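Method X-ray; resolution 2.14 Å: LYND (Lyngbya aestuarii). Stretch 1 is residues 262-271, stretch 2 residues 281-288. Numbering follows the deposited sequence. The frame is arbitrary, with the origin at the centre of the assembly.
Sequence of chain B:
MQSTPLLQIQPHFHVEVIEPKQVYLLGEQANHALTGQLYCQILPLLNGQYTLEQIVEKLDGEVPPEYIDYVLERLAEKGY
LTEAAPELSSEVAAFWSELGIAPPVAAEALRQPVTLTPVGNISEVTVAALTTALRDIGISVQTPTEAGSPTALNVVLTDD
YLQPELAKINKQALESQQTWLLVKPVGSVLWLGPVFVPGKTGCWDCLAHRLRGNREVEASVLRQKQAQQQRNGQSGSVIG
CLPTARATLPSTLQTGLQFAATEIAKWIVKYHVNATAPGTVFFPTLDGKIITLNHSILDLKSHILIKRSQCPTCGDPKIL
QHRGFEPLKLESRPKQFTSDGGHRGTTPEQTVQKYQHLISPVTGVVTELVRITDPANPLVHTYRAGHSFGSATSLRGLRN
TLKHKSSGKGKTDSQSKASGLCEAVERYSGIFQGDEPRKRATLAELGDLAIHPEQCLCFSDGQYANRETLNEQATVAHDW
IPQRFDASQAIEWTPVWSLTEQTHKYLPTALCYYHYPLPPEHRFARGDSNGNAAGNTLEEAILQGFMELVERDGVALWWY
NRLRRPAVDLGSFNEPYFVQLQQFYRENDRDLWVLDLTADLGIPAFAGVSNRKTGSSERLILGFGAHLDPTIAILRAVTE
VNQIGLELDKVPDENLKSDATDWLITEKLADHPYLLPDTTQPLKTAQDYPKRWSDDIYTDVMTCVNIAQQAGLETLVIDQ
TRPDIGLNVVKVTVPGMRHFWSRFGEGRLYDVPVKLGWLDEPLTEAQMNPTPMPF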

# COMPACT_ATOMS: atom_id res chain seq x y z
N THR B 262 -17.93 22.03 0.29
CA THR B 262 -17.24 21.71 1.54
C THR B 262 -15.76 22.06 1.47
O THR B 262 -15.21 22.65 2.40
CB THR B 262 -17.40 20.21 1.87
OG1 THR B 262 -18.79 19.91 2.02
CG2 THR B 262 -16.66 19.85 3.15
N GLU B 263 -15.11 21.68 0.38
CA GLU B 263 -13.68 21.92 0.23
C GLU B 263 -13.37 23.40 -0.00
O GLU B 263 -12.30 23.90 0.36
CB GLU B 263 -13.10 21.07 -0.90
CG GLU B 263 -13.14 19.58 -0.62
CD GLU B 263 -12.33 19.17 0.60
OE1 GLU B 263 -11.26 19.77 0.85
OE2 GLU B 263 -12.76 18.24 1.31
N ILE B 264 -14.33 24.10 -0.60
CA ILE B 264 -14.21 25.54 -0.76
C ILE B 264 -14.24 26.19 0.63
O ILE B 264 -13.42 27.04 0.93
CB ILE B 264 -15.33 26.10 -1.65
CG1 ILE B 264 -15.04 25.76 -3.11
CG2 ILE B 264 -15.43 27.62 -1.51
CD1 ILE B 264 -16.26 25.86 -4.03
N ALA B 265 -15.19 25.78 1.45
CA ALA B 265 -15.33 26.29 2.81
C ALA B 265 -14.08 26.00 3.63
O ALA B 265 -13.58 26.87 4.33
CB ALA B 265 -16.55 25.69 3.48
N LYS B 266 -13.58 24.78 3.52
CA LYS B 266 -12.41 24.39 4.27
C LYS B 266 -11.20 25.19 3.84
O LYS B 266 -10.34 25.51 4.66
CB LYS B 266 -12.14 22.89 4.10
CG LYS B 266 -13.05 22.01 4.94
CD LYS B 266 -12.43 20.65 5.21
CE LYS B 266 -12.59 19.73 4.03
NZ LYS B 266 -11.52 18.72 3.96
N TRP B 267 -11.11 25.51 2.55
CA TRP B 267 -10.00 26.33 2.07
C TRP B 267 -10.05 27.76 2.60
O TRP B 267 -9.04 28.28 3.08
CB TRP B 267 -9.94 26.38 0.54
CG TRP B 267 -8.93 27.36 0.10
CD1 TRP B 267 -9.16 28.61 -0.40
CD2 TRP B 267 -7.51 27.22 0.18
NE1 TRP B 267 -7.97 29.25 -0.65
CE2 TRP B 267 -6.94 28.41 -0.31
CE3 TRP B 267 -6.66 26.19 0.61
CZ2 TRP B 267 -5.57 28.61 -0.38
CZ3 TRP B 267 -5.29 26.39 0.54
CH2 TRP B 267 -4.76 27.59 0.05
N ILE B 268 -11.21 28.40 2.51
CA ILE B 268 -11.33 29.81 2.90
C ILE B 268 -11.10 29.96 4.40
O ILE B 268 -10.52 30.96 4.85
CB ILE B 268 -12.69 30.44 2.51
CG1 ILE B 268 -13.85 29.65 3.12
CG2 ILE B 268 -12.81 30.49 1.00
CD1 ILE B 268 -15.21 30.29 2.90
N VAL B 269 -11.55 28.96 5.18
CA VAL B 269 -11.36 29.01 6.64
C VAL B 269 -9.88 28.88 6.96
O VAL B 269 -9.31 29.67 7.73
CB VAL B 269 -12.16 27.91 7.35
CG1 VAL B 269 -11.71 27.74 8.80
CG2 VAL B 269 -13.64 28.22 7.28
N LYS B 270 -9.26 27.89 6.34
CA LYS B 270 -7.82 27.70 6.45
C LYS B 270 -7.05 28.96 6.05
O LYS B 270 -6.10 29.38 6.72
CB LYS B 270 -7.40 26.51 5.59
CG LYS B 270 -5.90 26.27 5.48
CD LYS B 270 -5.61 24.79 5.37
CE LYS B 270 -4.17 24.50 5.02
NZ LYS B 270 -3.99 23.06 4.70
N TYR B 271 -7.48 29.57 4.96
CA TYR B 271 -6.82 30.75 4.44
C TYR B 271 -6.94 31.93 5.40
O TYR B 271 -6.00 32.69 5.58
CB TYR B 271 -7.42 31.13 3.10
CG TYR B 271 -6.99 32.49 2.60
CD1 TYR B 271 -5.68 32.72 2.20
CD2 TYR B 271 -7.89 33.53 2.52
CE1 TYR B 271 -5.28 33.96 1.73
CE2 TYR B 271 -7.50 34.77 2.05
CZ TYR B 271 -6.20 34.98 1.65
OH TYR B 271 -5.80 36.21 1.19
N VAL B 281 -2.72 26.12 11.21
CA VAL B 281 -3.79 25.24 10.71
C VAL B 281 -3.17 24.01 10.05
O VAL B 281 -2.21 24.12 9.30
CB VAL B 281 -4.69 25.97 9.71
CG1 VAL B 281 -3.90 26.33 8.47
CG2 VAL B 281 -5.89 25.10 9.33
N PHE B 282 -3.73 22.84 10.34
CA PHE B 282 -3.11 21.58 9.94
C PHE B 282 -3.88 20.84 8.86
O PHE B 282 -3.28 20.26 7.95
CB PHE B 282 -2.97 20.67 11.16
CG PHE B 282 -2.04 21.21 12.21
CD1 PHE B 282 -0.67 21.04 12.10
CD2 PHE B 282 -2.54 21.89 13.31
CE1 PHE B 282 0.20 21.55 13.06
CE2 PHE B 282 -1.68 22.40 14.28
CZ PHE B 282 -0.31 22.22 14.16
N PHE B 283 -5.21 20.85 8.96
CA PHE B 283 -6.03 19.93 8.20
C PHE B 283 -5.81 20.08 6.69
O PHE B 283 -5.58 21.18 6.19
CB PHE B 283 -7.51 20.11 8.56
CG PHE B 283 -8.09 21.46 8.20
CD1 PHE B 283 -8.55 21.73 6.92
CD2 PHE B 283 -8.21 22.45 9.16
CE1 PHE B 283 -9.09 22.95 6.59
CE2 PHE B 283 -8.75 23.69 8.84
CZ PHE B 283 -9.19 23.94 7.55
N PRO B 284 -5.91 18.96 5.95
CA PRO B 284 -5.65 19.02 4.51
C PRO B 284 -6.71 19.77 3.72
O PRO B 284 -7.89 19.71 4.05
CB PRO B 284 -5.60 17.54 4.11
CG PRO B 284 -6.43 16.85 5.12
CD PRO B 284 -6.23 17.60 6.40
N THR B 285 -6.27 20.47 2.68
CA THR B 285 -7.16 21.12 1.73
C THR B 285 -6.67 20.75 0.32
O THR B 285 -5.71 20.01 0.17
CB THR B 285 -7.20 22.64 1.94
OG1 THR B 285 -5.87 23.13 2.13
CG2 THR B 285 -8.02 22.99 3.15
N LEU B 286 -7.33 21.27 -0.70
CA LEU B 286 -7.05 20.85 -2.08
C LEU B 286 -5.86 21.57 -2.72
O LEU B 286 -5.63 21.45 -3.92
CB LEU B 286 -8.29 21.07 -2.93
CG LEU B 286 -9.52 20.26 -2.54
CD1 LEU B 286 -10.71 20.68 -3.38
CD2 LEU B 286 -9.26 18.78 -2.70
N ASP B 287 -5.10 22.33 -1.94
CA ASP B 287 -3.92 23.02 -2.48
C ASP B 287 -2.87 22.01 -2.94
O ASP B 287 -2.38 21.21 -2.16
CB ASP B 287 -3.32 23.98 -1.45
CG ASP B 287 -3.03 23.31 -0.11
OD1 ASP B 287 -3.86 22.49 0.35
OD2 ASP B 287 -1.98 23.60 0.47
N GLY B 288 -2.55 22.06 -4.23
CA GLY B 288 -1.57 21.14 -4.82
C GLY B 288 -2.02 19.69 -4.88
O GLY B 288 -1.20 18.77 -4.93
O HOH W 1 -10.10 22.30 0.44
O HOH W 2 -9.30 18.18 2.03
O HOH W 3 -3.40 20.83 2.45

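One face of a helix docks against an irregular segment through one lysine that makes both direct hydrogen bonds, a few apolar contacts and three bridging waters. Lys-270 is the organizer. Its methylene chain supplies part of the apolar packing: CG lies 3.6 Å from Val-281 CG1, and CD sits over one face of the Phe-283 ring. The chain runs nearly extended past chi2, so NZ reaches the loop backbone and donates to Phe-283 O at 2.9 Å and to Thr-285 OG1 at 3.2 Å. Thr-285 OG1 in turn donates to Asp-287 OD1 at 2.8 Å. Water 3 ties the same group together, donating to Asp-287 OD1 and accepting from Thr-285 N and, weakly, from Lys-270 NZ.

One turn earlier, the polar connection runs through water. Lys-266 forms a salt bridge with Glu-263, NZ to OE2 3.0 Å, and water 2 links both side chains to Pro-284 O. Water 1 joins Glu-263 O and OE1 to Leu-286 N, while Glu-263 CB packs 3.5 Å from Leu-286 CD1. Phe-283 turns its ring edge to Lys-266 O, with CE1 3.4 Å away, and Trp-267 meets Thr-285 OG1 edge-on. The rule is economical: aliphatic stems pack, while the Lys-270 ammonium and the waters serve loop backbone groups.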